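Local coordinates for 3-oxoacyl-[acyl-carrier-protein] synthase, mitochondrial (PDB 2IX4), which catalyses the condensation steps of mitochondrial fatty acid synthesis, adding two carbons from malonyl-ACP to a growing acyl chain, at residues A319-T322 / G327-V330; L348-T353 / P392-R397. All blocks are in the same frame, centred on the assembly; numbering follows the deposited sequence.

Interaction 1: residues A319-T322 / G327-V330. With K (potassium ion), chain D.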
ATOM      1  N   ALA A 319      14.326   5.921 -17.542  1.00 21.39           N
ATOM      2  CA  ALA A 319      13.367   4.891 -17.952  1.00 21.43           C
ATOM      3  C   ALA A 319      13.178   3.823 -16.882  1.00 21.70           C
ATOM      4  O   ALA A 319      14.056   3.618 -16.035  1.00 21.85           O
ATOM      5  CB  ALA A 319      13.810   4.251 -19.265  1.00 21.57           C
ATOM      6  N   HIS A 320      12.024   3.156 -16.901  1.00 21.62           N
ATOM      7  CA  HIS A 320      11.780   2.045 -15.982  1.00 21.53           C
ATOM      8  C   HIS A 320      12.602   0.827 -16.380  1.00 21.46           C
ATOM      9  O   HIS A 320      13.088   0.094 -15.515  1.00 21.54           O
ATOM     10  CB  HIS A 320      10.288   1.688 -15.907  1.00 21.51           C
ATOM     11  CG  HIS A 320       9.984   0.575 -14.950  1.00 21.25           C
ATOM     12  ND1 HIS A 320      10.201   0.681 -13.591  1.00 20.51           N
ATOM     13  CD2 HIS A 320       9.495  -0.671 -15.156  1.00 20.21           C
ATOM     14  CE1 HIS A 320       9.856  -0.450 -13.003  1.00 20.26           C
ATOM     15  NE2 HIS A 320       9.423  -1.287 -13.930  1.00 20.58           N
ATOM     16  N   ALA A 321      12.750   0.647 -17.694  1.00 21.22           N
ATOM     17  CA  ALA A 321      13.422  -0.498 -18.324  1.00 21.15           C
ATOM     18  C   ALA A 321      14.243  -1.368 -17.374  1.00 21.05           C
ATOM     19  O   ALA A 321      15.313  -0.971 -16.902  1.00 20.78           O
ATOM     20  CB  ALA A 321      14.271  -0.033 -19.505  1.00 21.12           C
ATOM     21  N   THR A 322      13.722  -2.569 -17.133  1.00 21.09           N
ATOM     22  CA  THR A 322      14.239  -3.494 -16.131  1.00 21.02           C
ATOM     23  C   THR A 322      15.180  -4.554 -16.705  1.00 21.11           C
ATOM     24  O   THR A 322      15.706  -5.377 -15.957  1.00 21.06           O
ATOM     25  CB  THR A 322      13.080  -4.225 -15.417  1.00 21.28           C
ATOM     26  OG1 THR A 322      12.324  -4.974 -16.379  1.00 20.64           O
ATOM     27  CG2 THR A 322      12.159  -3.233 -14.722  1.00 21.03           C
ATOM     28  N   GLY A 327       9.111  -5.709 -22.034  1.00 21.92           N
ATOM     29  CA  GLY A 327       8.997  -4.480 -21.251  1.00 21.91           C
ATOM     30  C   GLY A 327       9.802  -3.301 -21.759  1.00 21.78           C
ATOM     31  O   GLY A 327       9.269  -2.200 -21.897  1.00 21.79           O
ATOM     32  N   ASP A 328      11.087  -3.530 -22.032  1.00 21.56           N
ATOM     33  CA  ASP A 328      11.993  -2.455 -22.451  1.00 21.45           C
ATOM     34  C   ASP A 328      11.588  -1.866 -23.800  1.00 21.32           C
ATOM     35  O   ASP A 328      11.607  -0.646 -23.979  1.00 21.40           O
ATOM     36  CB  ASP A 328      13.443  -2.950 -22.512  1.00 21.33           C
ATOM     37  CG  ASP A 328      14.000  -3.319 -21.145  1.00 21.28           C
ATOM     38  OD1 ASP A 328      13.215  -3.582 -20.210  1.00 21.54           O
ATOM     39  OD2 ASP A 328      15.240  -3.353 -21.009  1.00 21.11           O
ATOM     40  N   ALA A 329      11.225  -2.746 -24.731  1.00 21.01           N
ATOM     41  CA  ALA A 329      10.781  -2.358 -26.067  1.00 20.89           C
ATOM     42  C   ALA A 329       9.492  -1.541 -26.019  1.00 20.84           C
ATOM     43  O   ALA A 329       9.354  -0.544 -26.733  1.00 21.18           O
ATOM     44  CB  ALA A 329      10.597  -3.591 -26.938  1.00 20.80           C
ATOM     45  N   VAL A 330       8.553  -1.972 -25.178  1.00 20.67           N
ATOM     46  CA  VAL A 330       7.279  -1.277 -24.992  1.00 20.41           C
ATOM     47  C   VAL A 330       7.506   0.151 -24.491  1.00 20.20           C
ATOM     48  O   VAL A 330       6.933   1.099 -25.028  1.00 20.22           O
ATOM     49  CB  VAL A 330       6.329  -2.062 -24.044  1.00 20.49           C
ATOM     50  CG1 VAL A 330       5.151  -1.206 -23.615  1.00 20.38           C
ATOM     51  CG2 VAL A 330       5.833  -3.339 -24.718  1.00 20.16           C
TER
HETATM   52  K     K D1463      12.649   5.202 -13.546  1.00 18.18           K
HETATM   53  O   HOH W   1      11.127  -2.941 -18.616  1.00 20.97           O

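Interaction 2: residues L348-T353 / P392-R397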
ATOM      1  N   LEU A 348      16.593  14.209 -26.980  1.00 24.78           N
ATOM      2  CA  LEU A 348      16.225  13.683 -25.667  1.00 24.21           C
ATOM      3  C   LEU A 348      17.272  12.708 -25.138  1.00 23.73           C
ATOM      4  O   LEU A 348      17.645  11.749 -25.823  1.00 23.75           O
ATOM      5  CB  LEU A 348      14.843  13.006 -25.709  1.00 24.18           C
ATOM      6  CG  LEU A 348      14.346  12.301 -24.437  1.00 24.09           C
ATOM      7  CD1 LEU A 348      13.938  13.296 -23.348  1.00 23.84           C
ATOM      8  CD2 LEU A 348      13.196  11.360 -24.754  1.00 23.82           C
ATOM      9  N   ALA A 349      17.742  12.969 -23.922  1.00 23.07           N
ATOM     10  CA  ALA A 349      18.623  12.049 -23.216  1.00 22.43           C
ATOM     11  C   ALA A 349      17.782  11.107 -22.371  1.00 21.97           C
ATOM     12  O   ALA A 349      16.911  11.550 -21.624  1.00 21.71           O
ATOM     13  CB  ALA A 349      19.608  12.812 -22.338  1.00 22.41           C
ATOM     14  N   PHE A 350      18.029   9.808 -22.504  1.00 21.43           N
ATOM     15  CA  PHE A 350      17.360   8.827 -21.659  1.00 21.05           C
ATOM     16  C   PHE A 350      18.241   7.622 -21.361  1.00 20.92           C
ATOM     17  O   PHE A 350      19.078   7.233 -22.173  1.00 20.92           O
ATOM     18  CB  PHE A 350      16.001   8.405 -22.241  1.00 20.93           C
ATOM     19  CG  PHE A 350      16.095   7.631 -23.519  1.00 20.60           C
ATOM     20  CD1 PHE A 350      16.015   6.244 -23.511  1.00 20.47           C
ATOM     21  CD2 PHE A 350      16.244   8.288 -24.737  1.00 20.73           C
ATOM     22  CE1 PHE A 350      16.092   5.521 -24.695  1.00 20.10           C
ATOM     23  CE2 PHE A 350      16.325   7.573 -25.928  1.00 20.34           C
ATOM     24  CZ  PHE A 350      16.250   6.188 -25.906  1.00 20.34           C
ATOM     25  N   SER A 351      18.052   7.056 -20.172  1.00 20.77           N
ATOM     26  CA  SER A 351      18.792   5.880 -19.741  1.00 20.59           C
ATOM     27  C   SER A 351      17.998   5.113 -18.700  1.00 20.37           C
ATOM     28  O   SER A 351      17.066   5.653 -18.100  1.00 20.62           O
ATOM     29  CB  SER A 351      20.149   6.285 -19.156  1.00 20.58           C
ATOM     30  OG  SER A 351      19.989   7.098 -18.005  1.00 21.01           O
ATOM     31  N   SER A 352      18.362   3.849 -18.504  1.00 20.19           N
ATOM     32  CA  SER A 352      17.911   3.087 -17.347  1.00 19.90           C
ATOM     33  C   SER A 352      19.107   2.774 -16.460  1.00 19.66           C
ATOM     34  O   SER A 352      20.141   2.309 -16.945  1.00 19.51           O
ATOM     35  CB  SER A 352      17.225   1.793 -17.763  1.00 19.91           C
ATOM     36  OG  SER A 352      16.972   0.992 -16.620  1.00 20.77           O
ATOM     37  N   THR A 353      18.959   3.031 -15.165  1.00 19.44           N
ATOM     38  CA  THR A 353      20.042   2.826 -14.206  1.00 19.31           C
ATOM     39  C   THR A 353      19.988   1.439 -13.552  1.00 19.64           C
ATOM     40  O   THR A 353      20.789   1.128 -12.661  1.00 19.57           O
ATOM     41  CB  THR A 353      20.057   3.936 -13.127  1.00 19.28           C
ATOM     42  OG1 THR A 353      18.723   4.199 -12.687  1.00 18.86           O
ATOM     43  CG2 THR A 353      20.645   5.210 -13.688  1.00 19.26           C
ATOM     44  N   PRO A 392      16.661  -3.194 -31.862  1.00 25.45           N
ATOM     45  CA  PRO A 392      16.312  -2.764 -33.223  1.00 25.65           C
ATOM     46  C   PRO A 392      15.477  -1.485 -33.321  1.00 25.94           C
ATOM     47  O   PRO A 392      15.545  -0.797 -34.340  1.00 25.89           O
ATOM     48  CB  PRO A 392      15.506  -3.945 -33.760  1.00 25.62           C
ATOM     49  CG  PRO A 392      16.079  -5.113 -33.075  1.00 25.72           C
ATOM     50  CD  PRO A 392      16.469  -4.649 -31.696  1.00 25.37           C
ATOM     51  N   ILE A 393      14.698  -1.175 -32.285  1.00 26.35           N
ATOM     52  CA  ILE A 393      13.908   0.061 -32.255  1.00 26.84           C
ATOM     53  C   ILE A 393      14.803   1.309 -32.294  1.00 27.00           C
ATOM     54  O   ILE A 393      14.403   2.355 -32.804  1.00 27.00           O
ATOM     55  CB  ILE A 393      12.931   0.111 -31.035  1.00 26.90           C
ATOM     56  CG1 ILE A 393      11.824   1.148 -31.271  1.00 27.33           C
ATOM     57  CG2 ILE A 393      13.678   0.380 -29.721  1.00 27.07           C
ATOM     58  CD1 ILE A 393      10.593   0.957 -30.407  1.00 28.23           C
ATOM     59  N   PHE A 394      16.019   1.173 -31.771  1.00 27.23           N
ATOM     60  CA  PHE A 394      16.958   2.284 -31.687  1.00 27.59           C
ATOM     61  C   PHE A 394      17.797   2.438 -32.949  1.00 28.05           C
ATOM     62  O   PHE A 394      18.079   1.461 -33.649  1.00 28.23           O
ATOM     63  CB  PHE A 394      17.869   2.120 -30.469  1.00 27.34           C
ATOM     64  CG  PHE A 394      17.131   2.058 -29.160  1.00 26.93           C
ATOM     65  CD1 PHE A 394      17.159   0.904 -28.387  1.00 26.51           C
ATOM     66  CD2 PHE A 394      16.404   3.154 -28.701  1.00 26.40           C
ATOM     67  CE1 PHE A 394      16.479   0.843 -27.176  1.00 26.14           C
ATOM     68  CE2 PHE A 394      15.718   3.101 -27.494  1.00 25.93           C
ATOM     69  CZ  PHE A 394      15.759   1.945 -26.729  1.00 25.88           C
ATOM     70  N   ASP A 395      18.183   3.678 -33.236  1.00 28.58           N
ATOM     71  CA  ASP A 395      19.083   3.977 -34.346  1.00 29.09           C
ATOM     72  C   ASP A 395      20.157   4.970 -33.904  1.00 29.34           C
ATOM     73  O   ASP A 395      20.252   5.300 -32.719  1.00 29.60           O
ATOM     74  CB  ASP A 395      18.307   4.484 -35.574  1.00 29.15           C
ATOM     75  CG  ASP A 395      17.552   5.788 -35.318  1.00 29.52           C
ATOM     76  OD1 ASP A 395      17.969   6.597 -34.460  1.00 29.52           O
ATOM     77  OD2 ASP A 395      16.534   6.015 -36.004  1.00 30.53           O
ATOM     78  N   LYS A 396      20.948   5.448 -34.859  1.00 29.53           N
ATOM     79  CA  LYS A 396      22.036   6.394 -34.590  1.00 29.73           C
ATOM     80  C   LYS A 396      21.632   7.583 -33.711  1.00 29.43           C
ATOM     81  O   LYS A 396      22.407   8.023 -32.859  1.00 29.58           O
ATOM     82  CB  LYS A 396      22.672   6.867 -35.906  1.00 29.96           C
ATOM     83  CG  LYS A 396      21.679   7.257 -37.006  1.00 31.03           C
ATOM     84  CD  LYS A 396      22.269   7.002 -38.389  1.00 32.74           C
ATOM     85  CE  LYS A 396      21.517   7.758 -39.479  1.00 33.85           C
ATOM     86  NZ  LYS A 396      21.860   9.213 -39.494  1.00 34.69           N
ATOM     87  N   ARG A 397      20.411   8.078 -33.908  1.00 29.07           N
ATOM     88  CA  ARG A 397      19.907   9.234 -33.169  1.00 28.66           C
ATOM     89  C   ARG A 397      19.096   8.837 -31.928  1.00 27.95           C
ATOM     90  O   ARG A 397      19.428   9.237 -30.809  1.00 27.88           O
ATOM     91  CB  ARG A 397      19.089  10.142 -34.094  1.00 28.96           C
ATOM     92  CG  ARG A 397      19.937  10.960 -35.062  1.00 30.03           C
ATOM     93  CD  ARG A 397      19.124  11.493 -36.231  1.00 32.15           C
ATOM     94  NE  ARG A 397      18.788  10.441 -37.193  1.00 33.70           N
ATOM     95  CZ  ARG A 397      17.552  10.031 -37.471  1.00 34.69           C
ATOM     96  NH1 ARG A 397      16.504  10.588 -36.872  1.00 35.12           N
ATOM     97  NH2 ARG A 397      17.360   9.065 -38.362  1.00 34.92           N
TER

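Interaction 1: residues A319-T322 / G327-V330
Ala321 and Thr322 meet one carboxylate, that of Asp328, and the pairing illustrates how an acid behind the active site can help position a loop that carries a predicted active-site residue. Ala319 comes first, its carbonyl O 3.3 Å from the potassium ion; Asn318, Glu368, Ser414 and Asn415 also bind the metal. His320 follows, the predicted active-site residue, and its imidazole meets the ring of Phe417. The carboxylate of Glu331, one helical turn beyond Asp328, accepts from the N-H groups of both His320 and Ala321. With Cys179 and His359, His320 probably forms the Cys-His-His triad known from condensing enzymes of the thiolase fold, and here the loop joins strand 316-318 to helix 325-339. At Ala321 the methyl sits against the carboxylate, CB 3.7 Å from Asp328 CG, while Ala321 CA is 3.6 Å from Asp328 OD1. Thr322 N reaches Asp328 OD1 directly at 3.3 Å, but the bond is weak and bent (120°). A water strengthens the link: it accepts from Thr322 N at 3.0 Å and donates to Asp328 OD1 at 2.7 Å. Thr322 also packs against His359, itself a predicted active-site residue. Asp328 holds CG beside its own backbone N (chi1 -66°), which carries the carboxylate to the start of the helix, where OD1 also accepts from Thr324 N and OD2 from Phe239 N. These donors probably favour the charged form. Replacing Asp328 with an alanine would probably leave the N-H groups of Thr324 and Phe239 without their acceptor and the bridging water without the carboxylate it donates to. The side chains of Thr322 and Asp328 run obliquely to each other, with Thr322 OG1 4.2 Å from Asp328 OD1.

Interaction 2: residues L348-T353 / P392-R397
The rings of Phe350 and Phe394 approach from opposite directions and meet obliquely, their planes at 33° and their centroids 5.9 Å apart. Phe350 belongs to strand 349-351, the second strand of a beta-alpha-beta crossover: the chain runs from strand 316-318 through helix 325-339 and the short helix 341-344 and returns parallel to and paired with 316-318. For Phe350 the contact is at the edge: Phe394 CE2 lies near the plane of its ring, 3.5 Å from Phe350 CZ and 3.7 Å from Phe350 CE1. One face of the Phe394 ring is covered by its own neighbour, with Ile393 CG2 3.6 Å above the centre. Phe394 comes from the long connection between strands 380-381 and 405-406 and also touches Ala332 of helix 325-339. Phe398 adds a ring that meets both phenylalanines, and Phe239 packs edge-to-face with Phe394, making an aromatic cluster. The Phe350 ring reaches it because CG stands between the backbone N and the carbonyl carbon (chi1 67°). Just beyond Phe394 the chain folds into an Asx turn: Asp395 OD1 accepts from Phe398 N as well as from Arg397 N, the latter at 2.9 Å.

Overall arrangement
Both contacts are buried, but interaction 1 lies nearer the middle of the chain, close to the predicted catalytic residues and the potassium ion, whereas interaction 2 is farther out, where 392-397 includes exposed residues. Their chemistry follows their place: a carboxylate, a water and backbone N-H groups in the first, hydrocarbon rings in the second. Helix 325-339 serves both, offering acidic side chains to the 319-322 loop and Ala332 to the aromatic cluster. Phe239 is shared too, by its backbone N in one and its ring in the other. Direct bonds join the two: Ala319 N probably donates to Ser351 O at 2.8 Å, and Ser352 OG lies 2.6 Å from Ala321 O, a probable hydrogen bond.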